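Local structure of putative peptidase (Bacteroides fragilis, 5DYN) at residues Thr80-Pro85 with Met95-Ser100. The protein is probably a cysteine protease of the clostripain (C11) family that activates the Bacteroides fragilis toxin by cleavage, represented here by an N-terminal fragment. Numbering follows the deposited sequence.
Sequences TIENYP and MKKVIS
Glu82, near the end of strand 76-83, and Tyr84, just past it, face Lys97 and Val98 on one turn of helix 92-105; no hydrogen bond joins the two backbones, which come nearest at Glu82 CA and Val98 CA, 9.0 Å apart. Side chains carry nearly all of the contact, a modest one burying 170 Å² in all. Glu82 and Lys97 both reach out as extended chains and cross at about a right angle. With CG anti to the backbone N (chi1 171°), Lys97 runs straight off the helix toward the strand end, and its NZ forms a salt bridge with Glu82, 3.6 Å from OE2. The methylene next to the charge lies nearer still, Lys97 CE being 3.4 Å from Glu82 OE2; the salt bridge is a long one, made between a partly exposed Glu82 and an exposed Lys97. The same CE meets the edge of the Tyr84 ring near its plane, 3.8 Å from CE1, while the aliphatic part of Glu82 lies over one face, its CG 3.8 Å above the ring plane, displaced from the ring centre toward its periphery. Deeper in, the phenol end of the buried Tyr84 rests on one branch of Val98: CG2 is 4.0 Å from Tyr84 CZ and 3.9 Å from Tyr84 OH. Glu82 OE1 lies 3.1 Å from Tyr84 OH. Ile81 and Glu82 form a classic beta bulge opposite Leu65 of strand 64-70, and Tyr84 packs on Leu65 and Pro63. Val98 continues the apolar layer to Tyr21 of strand 16-23. The contact joins the end of strand 76-83 to the first half of helix 92-105, within the beta-alpha-beta crossover that runs from this outermost strand through the helix to strand 110-116 at the opposite border of the five-stranded mixed sheet.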
loop_
_atom_site.group_PDB
_atom_site.type_symbol
_atom_site.label_atom_id
_atom_site.label_comp_id
_atom_site.label_asym_id
_atom_site.label_seq_id
_atom_site.Cartn_x
_atom_site.Cartn_y
_atom_site.Cartn_z
ATOM N N THR A 80 17.601 -6.064 -20.301
ATOM C CA THR A 80 16.604 -7.129 -20.314
ATOM C C THR A 80 17.078 -8.358 -19.545
ATOM O O THR A 80 18.094 -8.963 -19.887
ATOM C CB THR A 80 16.243 -7.543 -21.748
ATOM O OG1 THR A 80 15.655 -6.431 -22.432
ATOM C CG2 THR A 80 15.256 -8.699 -21.737
ATOM N N ILE A 81 16.334 -8.713 -18.500
ATOM C CA ILE A 81 16.634 -9.898 -17.704
ATOM C C ILE A 81 15.836 -11.098 -18.208
ATOM O O ILE A 81 16.365 -12.206 -18.325
ATOM C CB ILE A 81 16.325 -9.674 -16.213
ATOM C CG1 ILE A 81 17.020 -8.407 -15.710
ATOM C CG2 ILE A 81 16.728 -10.894 -15.390
ATOM C CD1 ILE A 81 18.506 -8.390 -15.963
ATOM N N GLU A 82 14.559 -10.867 -18.503
ATOM C CA GLU A 82 13.708 -11.902 -19.078
ATOM C C GLU A 82 12.488 -11.292 -19.759
ATOM O O GLU A 82 11.892 -10.343 -19.252
ATOM C CB GLU A 82 13.267 -12.905 -18.003
ATOM C CG GLU A 82 12.518 -14.119 -18.550
ATOM C CD GLU A 82 12.149 -15.128 -17.471
ATOM O OE1 GLU A 82 12.433 -14.868 -16.282
ATOM O OE2 GLU A 82 11.569 -16.183 -17.814
ATOM N N ASN A 83 12.137 -11.832 -20.921
ATOM C CA ASN A 83 10.886 -11.481 -21.579
ATOM C C ASN A 83 9.853 -12.569 -21.326
ATOM O O ASN A 83 10.190 -13.746 -21.221
ATOM C CB ASN A 83 11.087 -11.274 -23.083
ATOM C CG ASN A 83 11.879 -10.016 -23.399
ATOM O OD1 ASN A 83 12.859 -10.056 -24.142
ATOM N ND2 ASN A 83 11.454 -8.892 -22.836
ATOM N N TYR A 84 8.591 -12.172 -21.223
ATOM C CA TYR A 84 7.537 -13.123 -20.909
ATOM C C TYR A 84 6.467 -13.126 -21.986
ATOM O O TYR A 84 6.253 -12.115 -22.655
ATOM C CB TYR A 84 6.911 -12.795 -19.549
ATOM C CG TYR A 84 7.906 -12.727 -18.412
ATOM C CD1 TYR A 84 8.252 -13.869 -17.699
ATOM C CD2 TYR A 84 8.495 -11.523 -18.049
ATOM C CE1 TYR A 84 9.160 -13.815 -16.656
ATOM C CE2 TYR A 84 9.405 -11.459 -17.009
ATOM C CZ TYR A 84 9.734 -12.609 -16.315
ATOM O OH TYR A 84 10.637 -12.554 -15.277
ATOM N N PRO A 85 5.794 -14.272 -22.167
ATOM C CA PRO A 85 4.573 -14.295 -22.974
ATOM C C PRO A 85 3.485 -13.515 -22.260
ATOM O O PRO A 85 3.641 -13.228 -21.072
ATOM C CB PRO A 85 4.227 -15.782 -23.048
ATOM C CG PRO A 85 4.823 -16.353 -21.800
ATOM C CD PRO A 85 6.106 -15.597 -21.602
ATOM N N MET A 95 3.682 -13.993 -10.319
ATOM C CA MET A 95 4.436 -13.088 -9.459
ATOM C C MET A 95 5.594 -13.821 -8.787
ATOM O O MET A 95 6.691 -13.279 -8.668
ATOM C CB MET A 95 3.523 -12.454 -8.405
ATOM C CG MET A 95 4.261 -11.601 -7.389
ATOM S SD MET A 95 3.173 -10.641 -6.319
ATOM C CE MET A 95 2.788 -9.258 -7.387
ATOM N N LYS A 96 5.340 -15.055 -8.356
ATOM C CA LYS A 96 6.369 -15.902 -7.756
ATOM C C LYS A 96 7.562 -16.076 -8.685
ATOM O O LYS A 96 8.709 -15.904 -8.271
ATOM C CB LYS A 96 5.801 -17.276 -7.399
ATOM C CG LYS A 96 5.147 -17.366 -6.039
ATOM C CD LYS A 96 4.677 -18.786 -5.784
ATOM C CE LYS A 96 3.886 -18.895 -4.494
ATOM N NZ LYS A 96 3.391 -20.285 -4.278
ATOM N N LYS A 97 7.282 -16.426 -9.937
ATOM C CA LYS A 97 8.328 -16.624 -10.938
ATOM C C LYS A 97 9.179 -15.370 -11.127
ATOM O O LYS A 97 10.406 -15.448 -11.197
ATOM C CB LYS A 97 7.722 -17.042 -12.280
ATOM C CG LYS A 97 8.725 -17.047 -13.423
ATOM C CD LYS A 97 8.123 -17.562 -14.723
ATOM C CE LYS A 97 9.151 -17.515 -15.852
ATOM N NZ LYS A 97 8.641 -18.084 -17.134
ATOM N N VAL A 98 8.520 -14.217 -11.206
ATOM C CA VAL A 98 9.214 -12.950 -11.403
ATOM C C VAL A 98 10.035 -12.595 -10.172
ATOM O O VAL A 98 11.197 -12.198 -10.283
ATOM C CB VAL A 98 8.226 -11.811 -11.720
ATOM C CG1 VAL A 98 8.957 -10.484 -11.820
ATOM C CG2 VAL A 98 7.480 -12.106 -13.011
ATOM N N ILE A 99 9.432 -12.752 -8.996
ATOM C CA ILE A 99 10.130 -12.505 -7.737
ATOM C C ILE A 99 11.376 -13.383 -7.616
ATOM O O ILE A 99 12.459 -12.895 -7.283
ATOM C CB ILE A 99 9.220 -12.759 -6.522
ATOM C CG1 ILE A 99 8.132 -11.691 -6.426
ATOM C CG2 ILE A 99 10.031 -12.758 -5.245
ATOM C CD1 ILE A 99 7.176 -11.914 -5.271
ATOM N N SER A 100 11.206 -14.675 -7.890
ATOM C CA SER A 100 12.303 -15.636 -7.842
ATOM C C SER A 100 13.436 -15.242 -8.778
ATOM O O SER A 100 14.592 -15.185 -8.367
ATOM C CB SER A 100 11.808 -17.039 -8.193
ATOM O OG SER A 100 10.999 -17.564 -7.157
#